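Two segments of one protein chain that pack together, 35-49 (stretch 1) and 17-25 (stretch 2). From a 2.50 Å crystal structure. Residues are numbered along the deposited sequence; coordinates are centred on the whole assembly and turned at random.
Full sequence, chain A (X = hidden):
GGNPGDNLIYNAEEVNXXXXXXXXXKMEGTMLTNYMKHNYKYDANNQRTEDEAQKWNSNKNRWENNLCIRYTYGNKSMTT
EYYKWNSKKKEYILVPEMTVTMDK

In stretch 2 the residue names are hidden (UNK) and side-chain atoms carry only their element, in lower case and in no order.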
ATOM      1  N   TYR A  35       8.042  -9.825  -2.527  1.00 69.61           N
ATOM      2  CA  TYR A  35       6.645 -10.253  -2.529  1.00 70.38           C
ATOM      3  C   TYR A  35       5.598  -9.156  -2.643  1.00 69.81           C
ATOM      4  O   TYR A  35       4.729  -9.203  -3.528  1.00 63.24           O
ATOM      5  CB  TYR A  35       6.398 -11.037  -1.274  1.00 73.92           C
ATOM      6  CG  TYR A  35       5.034 -11.609  -1.204  1.00 77.59           C
ATOM      7  CD1 TYR A  35       4.499 -12.346  -2.273  1.00 81.68           C
ATOM      8  CD2 TYR A  35       4.261 -11.436  -0.070  1.00 84.54           C
ATOM      9  CE1 TYR A  35       3.234 -12.884  -2.202  1.00 84.14           C
ATOM     10  CE2 TYR A  35       3.000 -11.994   0.017  1.00 83.68           C
ATOM     11  CZ  TYR A  35       2.494 -12.716  -1.047  1.00 83.88           C
ATOM     12  OH  TYR A  35       1.240 -13.255  -0.972  1.00 87.90           O
HETATM   13  N   MSE A  36       5.681  -8.187  -1.743  1.00 67.01           N
HETATM   14  CA  MSE A  36       4.782  -7.049  -1.753  1.00 66.55           C
HETATM   15  C   MSE A  36       5.491  -5.801  -1.280  1.00 64.42           C
HETATM   16  O   MSE A  36       6.417  -5.881  -0.499  1.00 66.96           O
HETATM   17  CB  MSE A  36       3.618  -7.541  -0.894  1.00 67.22           C
HETATM   18  CG  MSE A  36       2.665  -6.437  -0.511  1.00 71.43           C
HETATM   19 SE   MSE A  36       0.796  -6.991  -0.274  0.75 83.81          SE
HETATM   20  CE  MSE A  36       0.548  -5.137   0.126  1.00 75.83           C
ATOM     21  N   LYS A  37       5.043  -4.630  -1.720  1.00 66.23           N
ATOM     22  CA  LYS A  37       5.658  -3.340  -1.322  1.00 59.64           C
ATOM     23  C   LYS A  37       4.555  -2.369  -1.039  1.00 59.28           C
ATOM     24  O   LYS A  37       3.643  -2.203  -1.857  1.00 60.60           O
ATOM     25  CB  LYS A  37       6.521  -2.809  -2.453  1.00 63.17           C
ATOM     26  CG  LYS A  37       7.430  -1.641  -2.088  1.00 63.75           C
ATOM     27  CD  LYS A  37       8.193  -1.199  -3.315  1.00 61.55           C
ATOM     28  CE  LYS A  37       9.033   0.033  -3.045  1.00 68.15           C
ATOM     29  NZ  LYS A  37       9.245   0.810  -4.292  1.00 71.20           N
ATOM     30  N   HIS A  38       4.603  -1.747   0.128  1.00 57.58           N
ATOM     31  CA  HIS A  38       3.598  -0.765   0.505  1.00 55.90           C
ATOM     32  C   HIS A  38       4.241   0.602   0.408  1.00 53.24           C
ATOM     33  O   HIS A  38       5.255   0.835   1.041  1.00 55.26           O
ATOM     34  CB  HIS A  38       3.181  -0.949   1.936  1.00 59.55           C
ATOM     35  CG  HIS A  38       2.183  -2.028   2.173  1.00 59.39           C
ATOM     36  ND1 HIS A  38       0.849  -1.863   1.887  1.00 58.86           N
ATOM     37  CD2 HIS A  38       2.296  -3.234   2.784  1.00 61.49           C
ATOM     38  CE1 HIS A  38       0.185  -2.935   2.287  1.00 62.08           C
ATOM     39  NE2 HIS A  38       1.039  -3.783   2.841  1.00 57.18           N
ATOM     40  N   ASN A  39       3.655   1.509  -0.345  1.00 52.76           N
ATOM     41  CA  ASN A  39       4.173   2.889  -0.434  1.00 44.68           C
ATOM     42  C   ASN A  39       3.140   3.773   0.238  1.00 44.36           C
ATOM     43  O   ASN A  39       1.991   3.751  -0.146  1.00 39.81           O
ATOM     44  CB  ASN A  39       4.351   3.233  -1.886  1.00 45.53           C
ATOM     45  CG  ASN A  39       5.302   2.255  -2.595  1.00 49.22           C
ATOM     46  OD1 ASN A  39       6.430   2.022  -2.122  1.00 60.07           O
ATOM     47  ND2 ASN A  39       4.858   1.664  -3.706  1.00 47.05           N
ATOM     48  N   TYR A  40       3.561   4.506   1.270  1.00 47.62           N
ATOM     49  CA  TYR A  40       2.696   5.330   2.105  1.00 49.09           C
ATOM     50  C   TYR A  40       2.895   6.836   1.871  1.00 48.11           C
ATOM     51  O   TYR A  40       4.014   7.250   1.641  1.00 50.36           O
ATOM     52  CB  TYR A  40       3.055   5.077   3.563  1.00 51.54           C
ATOM     53  CG  TYR A  40       2.977   3.655   3.959  1.00 52.34           C
ATOM     54  CD1 TYR A  40       1.753   3.040   4.111  1.00 56.36           C
ATOM     55  CD2 TYR A  40       4.127   2.919   4.215  1.00 56.55           C
ATOM     56  CE1 TYR A  40       1.666   1.708   4.496  1.00 60.27           C
ATOM     57  CE2 TYR A  40       4.068   1.591   4.598  1.00 54.51           C
ATOM     58  CZ  TYR A  40       2.833   0.985   4.737  1.00 60.94           C
ATOM     59  OH  TYR A  40       2.753  -0.339   5.093  1.00 59.08           O
ATOM     60  N   LYS A  41       1.823   7.631   1.977  1.00 48.88           N
ATOM     61  CA  LYS A  41       1.871   9.105   1.863  1.00 47.93           C
ATOM     62  C   LYS A  41       1.199   9.656   3.082  1.00 45.28           C
ATOM     63  O   LYS A  41       0.321   9.016   3.638  1.00 48.74           O
ATOM     64  CB  LYS A  41       1.119   9.608   0.625  1.00 51.83           C
ATOM     65  CG  LYS A  41       1.483   8.848  -0.638  1.00 59.48           C
ATOM     66  CD  LYS A  41       1.264   9.584  -1.954  1.00 63.17           C
ATOM     67  CE  LYS A  41       2.208   9.020  -3.041  1.00 65.75           C
ATOM     68  NZ  LYS A  41       3.685   8.960  -2.718  1.00 65.06           N
ATOM     69  N   TYR A  42       1.584  10.850   3.497  1.00 48.61           N
ATOM     70  CA  TYR A  42       1.034  11.466   4.727  1.00 52.34           C
ATOM     71  C   TYR A  42       0.585  12.873   4.406  1.00 50.58           C
ATOM     72  O   TYR A  42       0.999  13.415   3.397  1.00 52.95           O
ATOM     73  CB  TYR A  42       2.099  11.433   5.841  1.00 56.30           C
ATOM     74  CG  TYR A  42       2.480  10.009   6.273  1.00 55.10           C
ATOM     75  CD1 TYR A  42       3.318   9.214   5.487  1.00 60.55           C
ATOM     76  CD2 TYR A  42       1.983   9.448   7.446  1.00 60.36           C
ATOM     77  CE1 TYR A  42       3.645   7.897   5.847  1.00 59.94           C
ATOM     78  CE2 TYR A  42       2.300   8.125   7.816  1.00 59.45           C
ATOM     79  CZ  TYR A  42       3.130   7.357   7.012  1.00 58.81           C
ATOM     80  OH  TYR A  42       3.459   6.065   7.363  1.00 65.77           O
ATOM     81  N   ASP A  43      -0.295  13.446   5.215  1.00 54.08           N
ATOM     82  CA  ASP A  43      -0.672  14.861   5.056  1.00 59.54           C
ATOM     83  C   ASP A  43       0.341  15.753   5.782  1.00 58.86           C
ATOM     84  O   ASP A  43       1.348  15.265   6.234  1.00 57.80           O
ATOM     85  CB  ASP A  43      -2.104  15.095   5.533  1.00 62.03           C
ATOM     86  CG  ASP A  43      -2.317  14.756   6.991  1.00 65.56           C
ATOM     87  OD1 ASP A  43      -1.421  14.958   7.859  1.00 66.94           O
ATOM     88  OD2 ASP A  43      -3.408  14.245   7.249  1.00 60.82           O
ATOM     89  N   ALA A  44       0.053  17.047   5.914  1.00 68.81           N
ATOM     90  CA  ALA A  44       0.927  18.004   6.632  1.00 72.86           C
ATOM     91  C   ALA A  44       0.941  17.743   8.135  1.00 78.59           C
ATOM     92  O   ALA A  44       2.015  17.679   8.748  1.00 78.98           O
ATOM     93  CB  ALA A  44       0.512  19.441   6.354  1.00 70.05           C
ATOM     94  N   ASN A  45      -0.240  17.506   8.702  1.00 81.26           N
ATOM     95  CA  ASN A  45      -0.343  17.034  10.093  1.00 83.37           C
ATOM     96  C   ASN A  45       0.259  15.651  10.330  1.00 81.11           C
ATOM     97  O   ASN A  45       0.271  15.180  11.455  1.00 92.62           O
ATOM     98  CB  ASN A  45      -1.797  17.027  10.561  1.00 84.78           C
ATOM     99  CG  ASN A  45      -2.378  18.412  10.671  1.00 88.42           C
ATOM    100  OD1 ASN A  45      -1.659  19.393  10.889  1.00 93.42           O
ATOM    101  ND2 ASN A  45      -3.693  18.509  10.524  1.00 95.02           N
ATOM    102  N   ASN A  46       0.691  14.974   9.264  1.00 75.09           N
ATOM    103  CA  ASN A  46       1.515  13.745   9.326  1.00 71.11           C
ATOM    104  C   ASN A  46       0.796  12.436   9.649  1.00 66.62           C
ATOM    105  O   ASN A  46       1.382  11.501  10.186  1.00 72.50           O
ATOM    106  CB  ASN A  46       2.785  13.933  10.206  1.00 73.12           C
ATOM    107  CG  ASN A  46       4.072  13.865   9.392  1.00 76.25           C
ATOM    108  OD1 ASN A  46       4.150  14.356   8.256  1.00 79.64           O
ATOM    109  ND2 ASN A  46       5.090  13.271   9.966  1.00 78.31           N
ATOM    110  N   GLN A  47      -0.483  12.417   9.289  1.00 66.36           N
ATOM    111  CA  GLN A  47      -1.377  11.274   9.332  1.00 60.99           C
ATOM    112  C   GLN A  47      -1.386  10.644   7.956  1.00 62.73           C
ATOM    113  O   GLN A  47      -1.214  11.338   6.930  1.00 56.30           O
ATOM    114  CB  GLN A  47      -2.771  11.729   9.677  1.00 65.16           C
ATOM    115  CG  GLN A  47      -2.913  12.210  11.109  1.00 67.74           C
ATOM    116  CD  GLN A  47      -4.286  12.778  11.369  1.00 73.04           C
ATOM    117  OE1 GLN A  47      -4.828  13.541  10.543  1.00 81.56           O
ATOM    118  NE2 GLN A  47      -4.863  12.439  12.512  1.00 76.06           N
ATOM    119  N   ARG A  48      -1.556   9.324   7.960  1.00 56.62           N
ATOM    120  CA  ARG A  48      -1.379   8.558   6.778  1.00 55.51           C
ATOM    121  C   ARG A  48      -2.556   8.757   5.842  1.00 54.10           C
ATOM    122  O   ARG A  48      -3.703   8.663   6.257  1.00 49.76           O
ATOM    123  CB  ARG A  48      -1.247   7.082   7.110  1.00 59.66           C
ATOM    124  CG  ARG A  48      -0.924   6.227   5.889  1.00 58.77           C
ATOM    125  CD  ARG A  48      -0.608   4.814   6.318  1.00 64.10           C
ATOM    126  NE  ARG A  48       0.749   4.720   6.890  1.00 65.06           N
ATOM    127  CZ  ARG A  48       1.206   3.721   7.657  1.00 66.93           C
ATOM    128  NH1 ARG A  48       0.417   2.697   8.015  1.00 66.66           N
ATOM    129  NH2 ARG A  48       2.468   3.756   8.105  1.00 61.07           N
ATOM    130  N   THR A  49      -2.249   8.939   4.563  1.00 54.08           N
ATOM    131  CA  THR A  49      -3.263   9.230   3.543  1.00 53.77           C
ATOM    132  C   THR A  49      -3.431   8.178   2.485  1.00 49.70           C
ATOM    133  O   THR A  49      -4.549   7.960   2.028  1.00 57.60           O
ATOM    134  CB  THR A  49      -2.948  10.584   2.934  1.00 53.94           C
ATOM    135  OG1 THR A  49      -3.493  11.543   3.837  1.00 49.77           O
ATOM    136  CG2 THR A  49      -3.595  10.796   1.583  1.00 63.79           C
ATOM    137  N   UNK A  17      10.979  10.275  10.593  1.00 82.49           N
ATOM    138  CA  UNK A  17      10.206   9.616  11.642  1.00 77.22           C
ATOM    139  C   UNK A  17       9.043   8.791  11.151  1.00 78.45           C
ATOM    140  O   UNK A  17       8.474   8.033  11.941  1.00 84.03           O
ATOM    141  N   UNK A  18       8.688   8.918   9.868  1.00 72.39           N
ATOM    142  CA  UNK A  18       7.594   8.157   9.309  1.00 68.48           C
ATOM    143  C   UNK A  18       8.078   7.247   8.213  1.00 67.24           C
ATOM    144  O   UNK A  18       8.799   7.670   7.314  1.00 67.96           O
ATOM    145  c   UNK A  18       6.428   9.020   8.761  1.00 69.42           C
ATOM    146  c   UNK A  18       6.876  10.072   7.755  1.00 65.64           C
ATOM    147  c   UNK A  18       5.683   9.662   9.928  1.00 77.40           C
ATOM    148  N   UNK A  19       7.588   6.010   8.287  1.00 66.73           N
ATOM    149  CA  UNK A  19       7.731   5.012   7.241  1.00 66.21           C
ATOM    150  C   UNK A  19       7.062   5.379   5.912  1.00 66.40           C
ATOM    151  O   UNK A  19       5.854   5.389   5.806  1.00 71.47           O
ATOM    152  c   UNK A  19       5.787   3.628   8.189  1.00 76.63           C
ATOM    153  c   UNK A  19       8.118   3.086   8.801  1.00 69.10           C
ATOM    154  c   UNK A  19       7.230   3.619   7.698  1.00 66.19           C
ATOM    155  N   UNK A  20       7.874   5.662   4.898  1.00 70.75           N
ATOM    156  CA  UNK A  20       7.426   6.083   3.562  1.00 64.54           C
ATOM    157  C   UNK A  20       7.177   4.873   2.700  1.00 60.68           C
ATOM    158  O   UNK A  20       6.507   4.948   1.677  1.00 67.12           O
ATOM    159  c   UNK A  20       8.515   6.967   2.895  1.00 67.48           C
ATOM    160  c   UNK A  20       8.135   7.431   1.478  1.00 71.64           C
ATOM    161  c   UNK A  20       8.770   8.165   3.780  1.00 64.08           C
ATOM    162  N   UNK A  21       7.765   3.765   3.088  1.00 60.02           N
ATOM    163  CA  UNK A  21       7.657   2.554   2.339  1.00 62.54           C
ATOM    164  C   UNK A  21       8.006   1.362   3.209  1.00 65.32           C
ATOM    165  O   UNK A  21       8.769   1.482   4.176  1.00 64.00           O
ATOM    166  o   UNK A  21       8.677   1.357   0.475  1.00 69.08           O
ATOM    167  c   UNK A  21       8.615   2.607   1.156  1.00 62.42           C
ATOM    168  N   UNK A  22       7.485   0.211   2.817  1.00 63.06           N
ATOM    169  CA  UNK A  22       7.836  -1.041   3.457  1.00 62.37           C
ATOM    170  C   UNK A  22       7.808  -2.172   2.439  1.00 58.92           C
ATOM    171  O   UNK A  22       6.907  -2.258   1.625  1.00 62.06           O
ATOM    172  c   UNK A  22       6.860  -1.305   4.556  1.00 66.04           C
ATOM    173  o   UNK A  22       6.185  -2.910   7.469  1.00 76.40           O
ATOM    174  o   UNK A  22       5.181  -3.453   5.595  1.00 88.33           O
ATOM    175  c   UNK A  22       6.135  -2.969   6.233  1.00 74.36           C
ATOM    176  c   UNK A  22       7.282  -2.425   5.454  1.00 71.58           C
ATOM    177  N   UNK A  23       8.777  -3.058   2.516  1.00 61.34           N
ATOM    178  CA  UNK A  23       8.893  -4.146   1.568  1.00 59.54           C
ATOM    179  C   UNK A  23       8.715  -5.460   2.338  1.00 61.29           C
ATOM    180  O   UNK A  23       9.196  -5.607   3.463  1.00 62.29           O
ATOM    181  c   UNK A  23      10.296  -5.024  -0.282  1.00 60.02           C
ATOM    182  c   UNK A  23      10.232  -4.063   0.864  1.00 57.86           C
ATOM    183  o   UNK A  23      10.411  -2.736   0.351  1.00 60.74           O
ATOM    184  N   UNK A  24       8.009  -6.399   1.720  1.00 61.93           N
ATOM    185  CA  UNK A  24       7.730  -7.695   2.337  1.00 67.14           C
ATOM    186  C   UNK A  24       8.309  -8.721   1.392  1.00 63.71           C
ATOM    187  O   UNK A  24       8.173  -8.601   0.159  1.00 61.59           O
ATOM    188  c   UNK A  24       6.042  -9.181   3.486  1.00 69.68           C
ATOM    189  c   UNK A  24       4.119  -6.690   3.419  1.00 70.35           C
ATOM    190  c   UNK A  24       5.640  -6.734   3.380  1.00 71.18           C
ATOM    191  c   UNK A  24       6.232  -7.936   2.625  1.00 68.82           C
ATOM    192  N   UNK A  25       9.004  -9.693   1.970  1.00 59.64           N
ATOM    193  CA  UNK A  25       9.649 -10.726   1.200  1.00 60.47           C
ATOM    194  C   UNK A  25       9.226 -12.087   1.721  1.00 65.84           C
ATOM    195  O   UNK A  25       8.758 -12.211   2.850  1.00 61.69           O
ATOM    196  c   UNK A  25      13.212  -6.899   0.988  1.00 53.14           C
ATOM    197  c   UNK A  25      11.815  -9.355   1.215  1.00 57.38           C
ATOM    198  c   UNK A  25      12.660  -7.290   2.204  1.00 59.08           C
ATOM    199  c   UNK A  25      11.990  -8.515   2.323  1.00 57.44           C
ATOM    200  c   UNK A  25      13.118  -7.758  -0.105  1.00 55.85           C
ATOM    201  c   UNK A  25      12.418  -8.984   0.001  1.00 57.28           C
ATOM    202  c   UNK A  25      11.162 -10.695   1.371  1.00 58.89           C
TER

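Position 17 has backbone atoms alone, with no side chain, and touches nothing on stretch 1. Its phi of 91° and psi of -11° would jam a CB against the preceding carbonyl oxygen, so it is Gly17.

Position 18 carries three carbons, one bearing the other two. The branching carbon, CB, sits over one face of the Tyr42 ring, 4.2 Å from its centroid, and a terminal carbon lies 3.7 Å from Asn46 ND2. This beta-branched, wholly apolar side chain is Val18, whose CB makes a CH-pi contact over the ring face.

Position 19 repeats the forked three-carbon pattern, its CA-to-CB bond pointing sideways. One tip lies 3.3 Å from Arg48 NH2, at the edge of the guanidinium, and the backbone O accepts a hydrogen bond from Tyr42 OH at 2.9 Å. It is Val19, whose CG2 also approaches Tyr40 CD2 at 4.4 Å; a short apolar fork can meet both neighbours while the carbonyl serves Tyr42.

Position 20 has the same three carbons, but its CA-to-CB bond points away from stretch 1. Its contribution is mainly backbone: its O accepts from Tyr40 N at 3.0 Å. This is Val20, a compact apolar fork that leaves this backbone bond unobstructed.

Position 21 has one carbon and then one oxygen. The oxygen lies 3.8 Å from Lys37 CE and donates a weak hydrogen bond to Asn39 OD1 at 3.5 Å. So short a hydroxyl side chain is Ser21, suited to a buried place beside a polar amide.

Position 22 shows three carbons in a row, the third carrying two oxygens, one of which is 4.0 Å from His38 CD2 and also 4.0 Å from Tyr40 OH. The carboxylate and chain length fit Glu22, which reaches the imidazole and the hydroxyl without hydrogen-bonding to either.

Position 23 has a carbon carrying one oxygen and one carbon; the oxygen is 4.0 Å from Lys37 CG. The fork suits Thr23, another beta-branched strand residue.

Position 24 has four carbons, forked at the first, with one arm two carbons long. That arm's tip is 4.2 Å from Met36 CG and 4.0 Å from His38 CD2, at the imidazole edge. This is Ile24, buried and apolar.

Position 25 has one carbon and a six-carbon ring without oxygen. Its CA lies 4.1 Å from Tyr35 CB, and its CA-to-CB bond points away. This is Phe25, whose bulky ring stays clear of stretch 1.

The strands run antiparallel, at 164°. Paired backbone bonds join His38 N to Glu22 O (2.8 Å) and Glu22 N to His38 O (2.9 Å), while Ile24 N donates to Met36 O (2.8 Å). Met36, His38, Glu22 and Ile24 share one sheet face; Lys37, Asn39, Ser21 and Thr23 share the other. Beyond the ladder, Tyr42 extends the contact to Val18 and Val19.

Stretch 2 (17-25) GVVVSETIF
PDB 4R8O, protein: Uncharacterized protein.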